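Local coordinates for beta-mannosidase (Trichoderma harzianum, PDB 4CVU), which probably hydrolyses beta-mannosidic linkages, releasing terminal beta-D-mannose from the non-reducing ends of its substrates as a family 2 glycoside hydrolase, at residues G239-F244 with I546-P551; C483-N488 with S533-S538; F517-F522 with P551-E556. All blocks are in the same frame, centred on the assembly; numbering follows the deposited sequence.

The three contacts form one connected block around helix 506-528. Interaction 2 pairs strands 481-485 and 534-535, which precede and follow that helix; interaction 3 lays the loop and strand of 551-556 on the helix, and its centre is about 11 Å from that of interaction 2; interaction 1 brings in loop 239-244, its centre about 10 Å from that of interaction 3. Interactions 1 and 3 share Pro551, and Asp547 N lies 2.7 Å from Pro553 O, a probable hydrogen bond. Tyr534 OH, 2.6 Å from Phe517 O, ties interaction 2 to interaction 3. Asn488 in interaction 2 precedes Glu489, which fits the Asn-Glu active-site motif of related glycosidases; interactions 1 and 3 face attached glycans and, at interaction 1, cadmium.

Interaction 1 of 3, residues G239-F244 with I546-P551; sequences GQFNNF and IDLDLP. With CD (cadmium ion), chain P; MAN (alpha-D-mannopyranose), chain E; MAN (alpha-D-mannopyranose), chain B.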
loop_
_atom_site.group_PDB
_atom_site.type_symbol
_atom_site.label_atom_id
_atom_site.label_comp_id
_atom_site.label_asym_id
_atom_site.label_seq_id
_atom_site.Cartn_x
_atom_site.Cartn_y
_atom_site.Cartn_z
ATOM N N GLY A 239 -31.715 35.680 -36.919
ATOM C CA GLY A 239 -31.582 34.933 -38.180
ATOM C C GLY A 239 -30.624 33.734 -38.123
ATOM O O GLY A 239 -30.460 33.035 -39.112
ATOM N N GLN A 240 -29.978 33.518 -36.979
ATOM C CA GLN A 240 -28.948 32.464 -36.851
ATOM C C GLN A 240 -29.569 31.082 -36.864
ATOM O O GLN A 240 -30.571 30.830 -36.195
ATOM C CB GLN A 240 -28.108 32.659 -35.570
ATOM C CG GLN A 240 -27.035 31.589 -35.304
ATOM C CD GLN A 240 -26.139 31.920 -34.115
ATOM O OE1 GLN A 240 -26.301 32.939 -33.426
ATOM N NE2 GLN A 240 -25.140 31.044 -33.877
ATOM N N PHE A 241 -28.931 30.171 -37.572
ATOM C CA PHE A 241 -29.268 28.765 -37.501
ATOM C C PHE A 241 -28.053 27.873 -37.190
ATOM O O PHE A 241 -26.925 28.264 -37.418
ATOM C CB PHE A 241 -29.914 28.319 -38.807
ATOM C CG PHE A 241 -30.350 26.881 -38.795
ATOM C CD1 PHE A 241 -31.427 26.480 -38.028
ATOM C CD2 PHE A 241 -29.640 25.926 -39.485
ATOM C CE1 PHE A 241 -31.818 25.158 -38.009
ATOM C CE2 PHE A 241 -30.021 24.607 -39.454
ATOM C CZ PHE A 241 -31.117 24.226 -38.723
ATOM N N ASN A 242 -28.290 26.676 -36.703
ATOM C CA ASN A 242 -27.214 25.764 -36.383
ATOM C C ASN A 242 -26.337 25.446 -37.581
ATOM O O ASN A 242 -26.829 25.188 -38.654
ATOM C CB ASN A 242 -27.802 24.478 -35.814
ATOM C CG ASN A 242 -28.894 24.739 -34.796
ATOM O OD1 ASN A 242 -29.986 25.172 -35.127
ATOM N ND2 ASN A 242 -28.606 24.467 -33.568
ATOM N N ASN A 243 -25.030 25.462 -37.373
ATOM C CA ASN A 243 -24.069 25.026 -38.377
ATOM C C ASN A 243 -23.793 26.031 -39.513
ATOM O O ASN A 243 -23.065 25.749 -40.427
ATOM C CB ASN A 243 -24.464 23.651 -38.935
ATOM C CG ASN A 243 -24.250 22.523 -37.932
ATOM O OD1 ASN A 243 -23.240 21.861 -37.990
ATOM N ND2 ASN A 243 -25.149 22.336 -37.013
ATOM N N PHE A 244 -24.366 27.227 -39.431
ATOM C CA PHE A 244 -24.156 28.280 -40.430
ATOM C C PHE A 244 -23.640 29.558 -39.740
ATOM O O PHE A 244 -24.066 29.897 -38.614
ATOM C CB PHE A 244 -25.459 28.575 -41.194
ATOM C CG PHE A 244 -25.891 27.459 -42.101
ATOM C CD1 PHE A 244 -26.680 26.448 -41.630
ATOM C CD2 PHE A 244 -25.491 27.421 -43.423
ATOM C CE1 PHE A 244 -27.085 25.402 -42.447
ATOM C CE2 PHE A 244 -25.876 26.379 -44.251
ATOM C CZ PHE A 244 -26.663 25.360 -43.765
ATOM N N ILE A 546 -27.677 20.548 -45.092
ATOM C CA ILE A 546 -28.430 20.603 -43.856
ATOM C C ILE A 546 -29.748 21.312 -44.150
ATOM O O ILE A 546 -29.756 22.470 -44.538
ATOM C CB ILE A 546 -27.713 21.345 -42.739
ATOM C CG1 ILE A 546 -26.400 20.610 -42.426
ATOM C CG2 ILE A 546 -28.586 21.394 -41.500
ATOM C CD1 ILE A 546 -25.567 21.257 -41.349
ATOM N N ASP A 547 -30.852 20.594 -43.967
ATOM C CA ASP A 547 -32.174 21.170 -44.246
ATOM C C ASP A 547 -33.245 20.404 -43.503
ATOM O O ASP A 547 -33.470 19.212 -43.770
ATOM C CB ASP A 547 -32.431 21.150 -45.737
ATOM C CG ASP A 547 -33.753 21.804 -46.106
ATOM O OD1 ASP A 547 -34.561 22.161 -45.211
ATOM O OD2 ASP A 547 -33.936 21.936 -47.308
ATOM N N LEU A 548 -33.912 21.086 -42.575
ATOM C CA LEU A 548 -34.934 20.450 -41.741
ATOM C C LEU A 548 -36.158 19.948 -42.532
ATOM O O LEU A 548 -36.935 19.154 -41.999
ATOM C CB LEU A 548 -35.364 21.365 -40.586
ATOM C CG LEU A 548 -34.349 21.530 -39.434
ATOM C CD1 LEU A 548 -34.823 22.547 -38.398
ATOM C CD2 LEU A 548 -34.067 20.215 -38.732
ATOM N N ASP A 549 -36.308 20.385 -43.788
ATOM C CA ASP A 549 -37.359 19.852 -44.676
ATOM C C ASP A 549 -37.068 18.428 -45.175
ATOM O O ASP A 549 -37.951 17.776 -45.712
ATOM C CB ASP A 549 -37.603 20.799 -45.871
ATOM C CG ASP A 549 -38.205 22.158 -45.436
ATOM O OD1 ASP A 549 -39.250 22.165 -44.771
ATOM O OD2 ASP A 549 -37.606 23.208 -45.716
ATOM N N LEU A 550 -35.833 17.954 -45.018
ATOM C CA LEU A 550 -35.445 16.617 -45.491
ATOM C C LEU A 550 -35.755 15.545 -44.446
ATOM O O LEU A 550 -35.690 15.812 -43.234
ATOM C CB LEU A 550 -33.944 16.580 -45.846
ATOM C CG LEU A 550 -33.495 17.518 -46.968
ATOM C CD1 LEU A 550 -31.965 17.630 -46.999
ATOM C CD2 LEU A 550 -34.024 17.052 -48.323
ATOM N N PRO A 551 -36.099 14.329 -44.903
ATOM C CA PRO A 551 -36.381 13.243 -43.963
ATOM C C PRO A 551 -35.177 12.923 -43.079
ATOM O O PRO A 551 -35.354 12.670 -41.888
ATOM C CB PRO A 551 -36.776 12.060 -44.856
ATOM C CG PRO A 551 -36.393 12.430 -46.235
ATOM C CD PRO A 551 -36.294 13.923 -46.307
HETATM CD CD CD P . -35.816 23.373 -47.316
HETATM C C1 MAN E . -42.919 16.202 -42.765
HETATM C C2 MAN E . -43.989 15.429 -43.542
HETATM C C3 MAN E . -43.884 13.965 -43.153
HETATM C C4 MAN E . -42.478 13.513 -43.556
HETATM C C5 MAN E . -41.478 14.303 -42.720
HETATM C C6 MAN E . -40.039 13.888 -43.032
HETATM O O2 MAN E . -43.760 15.575 -44.940
HETATM O O3 MAN E . -44.890 13.215 -43.792
HETATM O O4 MAN E . -42.312 12.136 -43.348
HETATM O O5 MAN E . -41.634 15.678 -43.030
HETATM O O6 MAN E . -39.166 15.002 -42.904
HETATM C C1 MAN B . -41.322 18.723 -36.485
HETATM C C2 MAN B . -40.947 17.680 -37.525
HETATM C C3 MAN B . -39.453 17.779 -37.896
HETATM C C4 MAN B . -39.195 19.202 -38.400
HETATM C C5 MAN B . -39.579 20.175 -37.281
HETATM C C6 MAN B . -39.379 21.632 -37.650
HETATM O O2 MAN B . -41.762 17.989 -38.677
HETATM O O3 MAN B . -39.123 16.849 -38.932
HETATM O O4 MAN B . -37.836 19.329 -38.870
HETATM O O5 MAN B . -40.963 20.032 -36.942
HETATM O O6 MAN B . -39.810 22.462 -36.560
HETATM O O HOH W 1 -35.412 25.086 -46.808
#
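Ile546 reaches into the turn formed by Phe241 to Phe244, and each branch of its side chain has its own partner. At the root, CB lies 4.1 Å from Phe244 CE1, the two side chains sliding past each other in opposite directions. CG2 branches off to the edge of the Phe241 ring, near its plane, 4.1 Å from CE2. The other branch starts at CG1, anti to the carbonyl carbon, and leads on to CD1, which is anti to CA (chi2 179°) and lies 3.6 Å from Asn243 CB, where the two side chains meet at about a right angle. Leu548 adds a second apolar point, its CD1 packing 4.0 Å from Phe241 CE1. Contacts at separate points, with little surface buried, describe a modest hydrophobic patch near the surface.

On the far side of 546-551 the chemistry is ionic. A cadmium ion is held by Asp547 through OD2 at 2.4 Å and OD1 at 2.7 Å, and by Asp549 OD2 at 2.4 Å. Asp547 OD1 also accepts from Asp549 N at 2.9 Å (N-H...O 165°), an Asx turn in which the donor stands 54° out of the carboxylate plane. The turn probably helps bring the two carboxylates to one metal.

Segment 239-244 lies in the loop joining strands 227-237 and 252-261 of an antiparallel sheet, consistent with the immunoglobulin-like domain of family 2; Phe241, Ile546 and Leu548 all rest also on Phe522 of helix 506-528, while 547-551 makes the turn between strands 545-546 and 554-556.

Interaction 2 of 3, residues C483-N488 with S533-S538; sequences CWMGGN and SYSPCS
Ser535 O is approached by two donors from segment 483-488: Gly486 N gives it a hydrogen bond of 2.8 Å, and Met485 CA adds a C-H...O contact at 3.1 Å. Trp484 O is treated in the same way, taking Ser535 N at 3.1 Å with Tyr534 CA close by. Trp484 N in turn bonds to Ser533 O almost straight (N-H...O 174°), and beyond the strand ends Ser538 N reaches Gly487 O at 2.8 Å. These alternating bonds define parallel pairing of strands 481-485 and 534-535, neighbours in the mixed sheet, consistent with the (beta/alpha)8 barrel of family 2 catalytic domains, and joined through helices 490-501 and 506-528. Asn488 ND2 bonds to Ser450, and Ser538 OG to Glu489 N, just past the strand end, where clan GH-A glycosidases carry their Asn-Glu motif. On the face carrying Met485 and Ser535, Met485 SD packs 3.6 Å from Ser535 CB. On the face carrying Trp484, chi1 of Tyr534 (-177°) sets CG anti to N, and the ring lies against the neighbouring backbone, CD1 3.2 Å from Trp484 O. Tyr534 OH, bonded to Phe517 O, lies 3.5 Å from Gly486 CA; a beta carbon on Gly486 would fall 2.4 Å from Pro536 O.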
loop_
_atom_site.group_PDB
_atom_site.type_symbol
_atom_site.label_atom_id
_atom_site.label_comp_id
_atom_site.label_asym_id
_atom_site.label_seq_id
_atom_site.Cartn_x
_atom_site.Cartn_y
_atom_site.Cartn_z
ATOM N N CYS A 483 -20.205 23.167 -29.065
ATOM C CA CYS A 483 -20.821 22.314 -30.074
ATOM C C CYS A 483 -21.379 21.079 -29.369
ATOM O O CYS A 483 -21.060 20.825 -28.196
ATOM C CB CYS A 483 -19.830 21.865 -31.155
ATOM S SG CYS A 483 -18.457 20.815 -30.553
ATOM N N TRP A 484 -22.251 20.361 -30.075
ATOM C CA TRP A 484 -22.700 19.052 -29.664
ATOM C C TRP A 484 -22.378 18.085 -30.775
ATOM O O TRP A 484 -22.673 18.346 -31.940
ATOM C CB TRP A 484 -24.213 19.005 -29.426
ATOM C CG TRP A 484 -24.618 19.562 -28.137
ATOM C CD1 TRP A 484 -25.301 20.711 -27.938
ATOM C CD2 TRP A 484 -24.378 18.998 -26.832
ATOM N NE1 TRP A 484 -25.525 20.898 -26.595
ATOM C CE2 TRP A 484 -24.952 19.873 -25.892
ATOM C CE3 TRP A 484 -23.703 17.848 -26.368
ATOM C CZ2 TRP A 484 -24.904 19.638 -24.518
ATOM C CZ3 TRP A 484 -23.674 17.603 -25.003
ATOM C CH2 TRP A 484 -24.244 18.500 -24.089
ATOM N N MET A 485 -21.780 16.963 -30.415
ATOM C CA MET A 485 -21.590 15.888 -31.360
ATOM C C MET A 485 -22.292 14.670 -30.786
ATOM O O MET A 485 -22.397 14.503 -29.540
ATOM C CB MET A 485 -20.098 15.675 -31.677
ATOM C CG MET A 485 -19.402 16.958 -32.177
ATOM S SD MET A 485 -18.157 16.685 -33.472
ATOM C CE MET A 485 -17.573 18.366 -33.691
ATOM N N GLY A 486 -22.859 13.884 -31.693
ATOM C CA GLY A 486 -23.795 12.798 -31.344
ATOM C C GLY A 486 -23.160 11.633 -30.609
ATOM O O GLY A 486 -23.827 10.905 -29.846
ATOM N N GLY A 487 -21.849 11.462 -30.795
ATOM C CA GLY A 487 -21.153 10.358 -30.141
ATOM C C GLY A 487 -19.796 10.049 -30.713
ATOM O O GLY A 487 -19.393 10.568 -31.772
ATOM N N ASN A 488 -19.092 9.181 -30.024
ATOM C CA ASN A 488 -17.696 8.925 -30.324
ATOM C C ASN A 488 -17.511 7.755 -31.277
ATOM O O ASN A 488 -18.002 6.690 -31.062
ATOM C CB ASN A 488 -16.949 8.750 -28.992
ATOM C CG ASN A 488 -15.556 8.205 -29.160
ATOM O OD1 ASN A 488 -14.708 8.846 -29.747
ATOM N ND2 ASN A 488 -15.329 6.987 -28.686
ATOM N N SER A 533 -23.892 24.420 -32.912
ATOM C CA SER A 533 -23.774 23.544 -34.092
ATOM C C SER A 533 -23.638 22.059 -33.716
ATOM O O SER A 533 -23.375 21.716 -32.562
ATOM C CB SER A 533 -22.563 23.933 -34.931
ATOM O OG SER A 533 -22.600 25.274 -35.306
ATOM N N TYR A 534 -23.776 21.191 -34.711
ATOM C CA TYR A 534 -23.941 19.784 -34.462
ATOM C C TYR A 534 -23.211 18.967 -35.469
ATOM O O TYR A 534 -23.028 19.366 -36.630
ATOM C CB TYR A 534 -25.430 19.377 -34.501
ATOM C CG TYR A 534 -25.704 17.912 -34.174
ATOM C CD1 TYR A 534 -25.622 17.445 -32.867
ATOM C CD2 TYR A 534 -26.067 17.010 -35.171
ATOM C CE1 TYR A 534 -25.859 16.118 -32.557
ATOM C CE2 TYR A 534 -26.331 15.672 -34.875
ATOM C CZ TYR A 534 -26.219 15.229 -33.562
ATOM O OH TYR A 534 -26.455 13.914 -33.246
ATOM N N SER A 535 -22.793 17.797 -35.012
ATOM C CA SER A 535 -22.304 16.782 -35.891
ATOM C C SER A 535 -22.806 15.454 -35.342
ATOM O O SER A 535 -22.824 15.260 -34.109
ATOM C CB SER A 535 -20.766 16.822 -35.930
ATOM O OG SER A 535 -20.251 15.734 -36.673
ATOM N N PRO A 536 -23.216 14.549 -36.237
ATOM C CA PRO A 536 -23.760 13.288 -35.769
ATOM C C PRO A 536 -22.714 12.366 -35.095
ATOM O O PRO A 536 -23.097 11.444 -34.388
ATOM C CB PRO A 536 -24.335 12.652 -37.027
ATOM C CG PRO A 536 -23.633 13.312 -38.160
ATOM C CD PRO A 536 -23.219 14.662 -37.705
ATOM N N CYS A 537 -21.413 12.612 -35.325
ATOM C CA CYS A 537 -20.363 11.913 -34.557
ATOM C C CYS A 537 -19.064 12.685 -34.546
ATOM O O CYS A 537 -18.874 13.644 -35.311
ATOM C CB CYS A 537 -20.123 10.502 -35.072
ATOM S SG CYS A 537 -19.659 10.480 -36.816
ATOM N N SER A 538 -18.179 12.242 -33.664
ATOM C CA SER A 538 -16.944 12.951 -33.326
ATOM C C SER A 538 -15.975 13.101 -34.471
ATOM O O SER A 538 -15.128 13.980 -34.421
ATOM C CB SER A 538 -16.213 12.207 -32.225
ATOM O OG SER A 538 -15.823 10.922 -32.692
#

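Interaction 3 of 3, residues F517-F522 with P551-E556; sequences FITTLF and PVPIVE. With NAG (2-acetamido-2-deoxy-beta-D-glucopyranose), chain D; MAN (alpha-D-mannopyranose), chain E.
Chi1 of Phe522 (-177°) sets CG anti to the backbone N, and the extended side chain of Ile554, with CD1 anti to CA (chi2 -176°), carries CD1 outward to the ring. There the methyl lies over one face, CD1 3.8 Å from the Phe522 centroid and 15° off the ring normal, a CH-pi contact between side chains crossing at about a right angle. Pro553 meets the same ring at its edge, CB 3.9 Å from Phe522 CD2. One turn back, Ile518 puts CG2 against the bend of segment 551-556, 3.6 Å from Val552 CG1 and 3.7 Å from Ile554 CB. An alanine at Phe522 would probably leave Ile554 CD1 without its aromatic face and Pro553 CB without the ring edge, opening a gap between the helix and strand 554-556. Thr519 OG1 lies 3.3 Å from Pro551 O, a long pairing that is not settled. Farther along, Val555 CG1 touches C6 of an N-acetylglucosamine. The contact is largely apolar, so packing rather than directed bonds holds 551-556, loop and strand start, against the helix, while one backbone acceptor at its end, Glu556 O, is engaged by the attached glycan through O6 of that sugar at 2.9 Å.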
loop_
_atom_site.group_PDB
_atom_site.type_symbol
_atom_site.label_atom_id
_atom_site.label_comp_id
_atom_site.label_asym_id
_atom_site.label_seq_id
_atom_site.Cartn_x
_atom_site.Cartn_y
_atom_site.Cartn_z
ATOM N N PHE A 517 -29.259 9.402 -34.609
ATOM C CA PHE A 517 -28.259 10.470 -34.415
ATOM C C PHE A 517 -28.470 11.697 -35.321
ATOM O O PHE A 517 -27.888 12.750 -35.089
ATOM C CB PHE A 517 -26.842 9.903 -34.527
ATOM C CG PHE A 517 -26.518 8.909 -33.443
ATOM C CD1 PHE A 517 -26.126 9.350 -32.173
ATOM C CD2 PHE A 517 -26.665 7.558 -33.656
ATOM C CE1 PHE A 517 -25.856 8.456 -31.156
ATOM C CE2 PHE A 517 -26.386 6.650 -32.641
ATOM C CZ PHE A 517 -25.995 7.103 -31.387
ATOM N N ILE A 518 -29.338 11.600 -36.322
ATOM C CA ILE A 518 -29.572 12.768 -37.170
ATOM C C ILE A 518 -31.050 13.207 -37.105
ATOM O O ILE A 518 -31.349 14.279 -36.609
ATOM C CB ILE A 518 -29.131 12.499 -38.617
ATOM C CG1 ILE A 518 -27.646 12.123 -38.667
ATOM C CG2 ILE A 518 -29.378 13.722 -39.490
ATOM C CD1 ILE A 518 -27.170 11.723 -40.056
ATOM N N THR A 519 -31.955 12.364 -37.603
ATOM C CA THR A 519 -33.386 12.675 -37.652
ATOM C C THR A 519 -33.914 12.993 -36.247
ATOM O O THR A 519 -34.467 14.049 -36.043
ATOM C CB THR A 519 -34.195 11.542 -38.331
ATOM O OG1 THR A 519 -33.592 11.183 -39.583
ATOM C CG2 THR A 519 -35.636 11.974 -38.606
ATOM N N THR A 520 -33.691 12.132 -35.263
ATOM C CA THR A 520 -34.227 12.399 -33.913
ATOM C C THR A 520 -33.389 13.461 -33.206
ATOM O O THR A 520 -33.892 14.528 -32.846
ATOM C CB THR A 520 -34.259 11.142 -33.038
ATOM O OG1 THR A 520 -34.948 10.103 -33.723
ATOM C CG2 THR A 520 -34.965 11.412 -31.708
ATOM N N LEU A 521 -32.102 13.169 -33.045
ATOM C CA LEU A 521 -31.219 14.031 -32.255
ATOM C C LEU A 521 -30.995 15.443 -32.835
ATOM O O LEU A 521 -31.043 16.412 -32.091
ATOM C CB LEU A 521 -29.886 13.322 -31.976
ATOM C CG LEU A 521 -29.783 12.483 -30.683
ATOM C CD1 LEU A 521 -31.007 11.669 -30.342
ATOM C CD2 LEU A 521 -28.575 11.578 -30.728
ATOM N N PHE A 522 -30.731 15.579 -34.127
ATOM C CA PHE A 522 -30.543 16.945 -34.667
ATOM C C PHE A 522 -31.819 17.773 -34.544
ATOM O O PHE A 522 -31.762 18.967 -34.271
ATOM C CB PHE A 522 -30.081 16.958 -36.133
ATOM C CG PHE A 522 -29.820 18.350 -36.681
ATOM C CD1 PHE A 522 -28.939 19.204 -36.033
ATOM C CD2 PHE A 522 -30.441 18.794 -37.848
ATOM C CE1 PHE A 522 -28.660 20.475 -36.522
ATOM C CE2 PHE A 522 -30.179 20.067 -38.348
ATOM C CZ PHE A 522 -29.293 20.915 -37.681
ATOM N N PRO A 551 -36.099 14.329 -44.903
ATOM C CA PRO A 551 -36.381 13.243 -43.963
ATOM C C PRO A 551 -35.177 12.923 -43.079
ATOM O O PRO A 551 -35.354 12.670 -41.888
ATOM C CB PRO A 551 -36.776 12.060 -44.856
ATOM C CG PRO A 551 -36.393 12.430 -46.235
ATOM C CD PRO A 551 -36.294 13.923 -46.307
ATOM N N VAL A 552 -33.979 12.946 -43.660
ATOM C CA VAL A 552 -32.718 12.973 -42.879
ATOM C C VAL A 552 -32.076 14.363 -43.045
ATOM O O VAL A 552 -31.454 14.634 -44.082
ATOM C CB VAL A 552 -31.721 11.896 -43.329
ATOM C CG1 VAL A 552 -30.611 11.766 -42.292
ATOM C CG2 VAL A 552 -32.420 10.559 -43.574
ATOM N N PRO A 553 -32.254 15.253 -42.046
ATOM C CA PRO A 553 -31.966 16.701 -42.186
ATOM C C PRO A 553 -30.495 17.073 -42.401
ATOM O O PRO A 553 -30.211 18.188 -42.843
ATOM C CB PRO A 553 -32.463 17.290 -40.851
ATOM C CG PRO A 553 -32.483 16.141 -39.893
ATOM C CD PRO A 553 -32.801 14.928 -40.711
ATOM N N ILE A 554 -29.572 16.174 -42.035
ATOM C CA ILE A 554 -28.152 16.341 -42.326
ATOM C C ILE A 554 -27.756 15.229 -43.285
ATOM O O ILE A 554 -27.792 14.070 -42.935
ATOM C CB ILE A 554 -27.272 16.279 -41.049
ATOM C CG1 ILE A 554 -27.750 17.317 -40.022
ATOM C CG2 ILE A 554 -25.799 16.515 -41.417
ATOM C CD1 ILE A 554 -26.928 17.428 -38.759
ATOM N N VAL A 555 -27.426 15.587 -44.511
ATOM C CA VAL A 555 -27.052 14.598 -45.518
ATOM C C VAL A 555 -25.524 14.489 -45.434
ATOM O O VAL A 555 -24.799 15.355 -45.937
ATOM C CB VAL A 555 -27.524 15.008 -46.933
ATOM C CG1 VAL A 555 -27.048 14.028 -47.990
ATOM C CG2 VAL A 555 -29.047 15.135 -46.982
ATOM N N GLU A 556 -25.062 13.456 -44.733
ATOM C CA GLU A 556 -23.596 13.184 -44.575
ATOM C C GLU A 556 -22.911 12.835 -45.879
ATOM O O GLU A 556 -23.476 12.178 -46.724
ATOM C CB GLU A 556 -23.381 12.068 -43.582
ATOM C CG GLU A 556 -23.702 12.446 -42.138
ATOM C CD GLU A 556 -22.667 13.412 -41.602
ATOM O OE1 GLU A 556 -21.604 12.933 -41.111
ATOM O OE2 GLU A 556 -22.883 14.634 -41.725
HETATM C C1 NAG D . -23.104 9.160 -50.236
HETATM C C2 NAG D . -23.176 7.731 -49.703
HETATM C C3 NAG D . -24.604 7.196 -49.626
HETATM C C4 NAG D . -25.496 8.198 -48.904
HETATM C C5 NAG D . -25.350 9.577 -49.534
HETATM C C6 NAG D . -26.119 10.645 -48.771
HETATM C C7 NAG D . -21.103 6.522 -50.171
HETATM C C8 NAG D . -20.353 5.680 -51.167
HETATM N N2 NAG D . -22.336 6.898 -50.537
HETATM O O3 NAG D . -24.556 5.947 -48.956
HETATM O O4 NAG D . -26.859 7.836 -48.961
HETATM O O5 NAG D . -24.001 9.968 -49.482
HETATM O O6 NAG D . -25.771 10.622 -47.418
HETATM O O7 NAG D . -20.582 6.818 -49.080
HETATM C C1 MAN E . -42.919 16.202 -42.765
HETATM C C2 MAN E . -43.989 15.429 -43.542
HETATM C C3 MAN E . -43.884 13.965 -43.153
HETATM C C4 MAN E . -42.478 13.513 -43.556
HETATM C C5 MAN E . -41.478 14.303 -42.720
HETATM C C6 MAN E . -40.039 13.888 -43.032
HETATM O O2 MAN E . -43.760 15.575 -44.940
HETATM O O3 MAN E . -44.890 13.215 -43.792
HETATM O O4 MAN E . -42.312 12.136 -43.348
HETATM O O5 MAN E . -41.634 15.678 -43.030
HETATM O O6 MAN E . -39.166 15.002 -42.904
#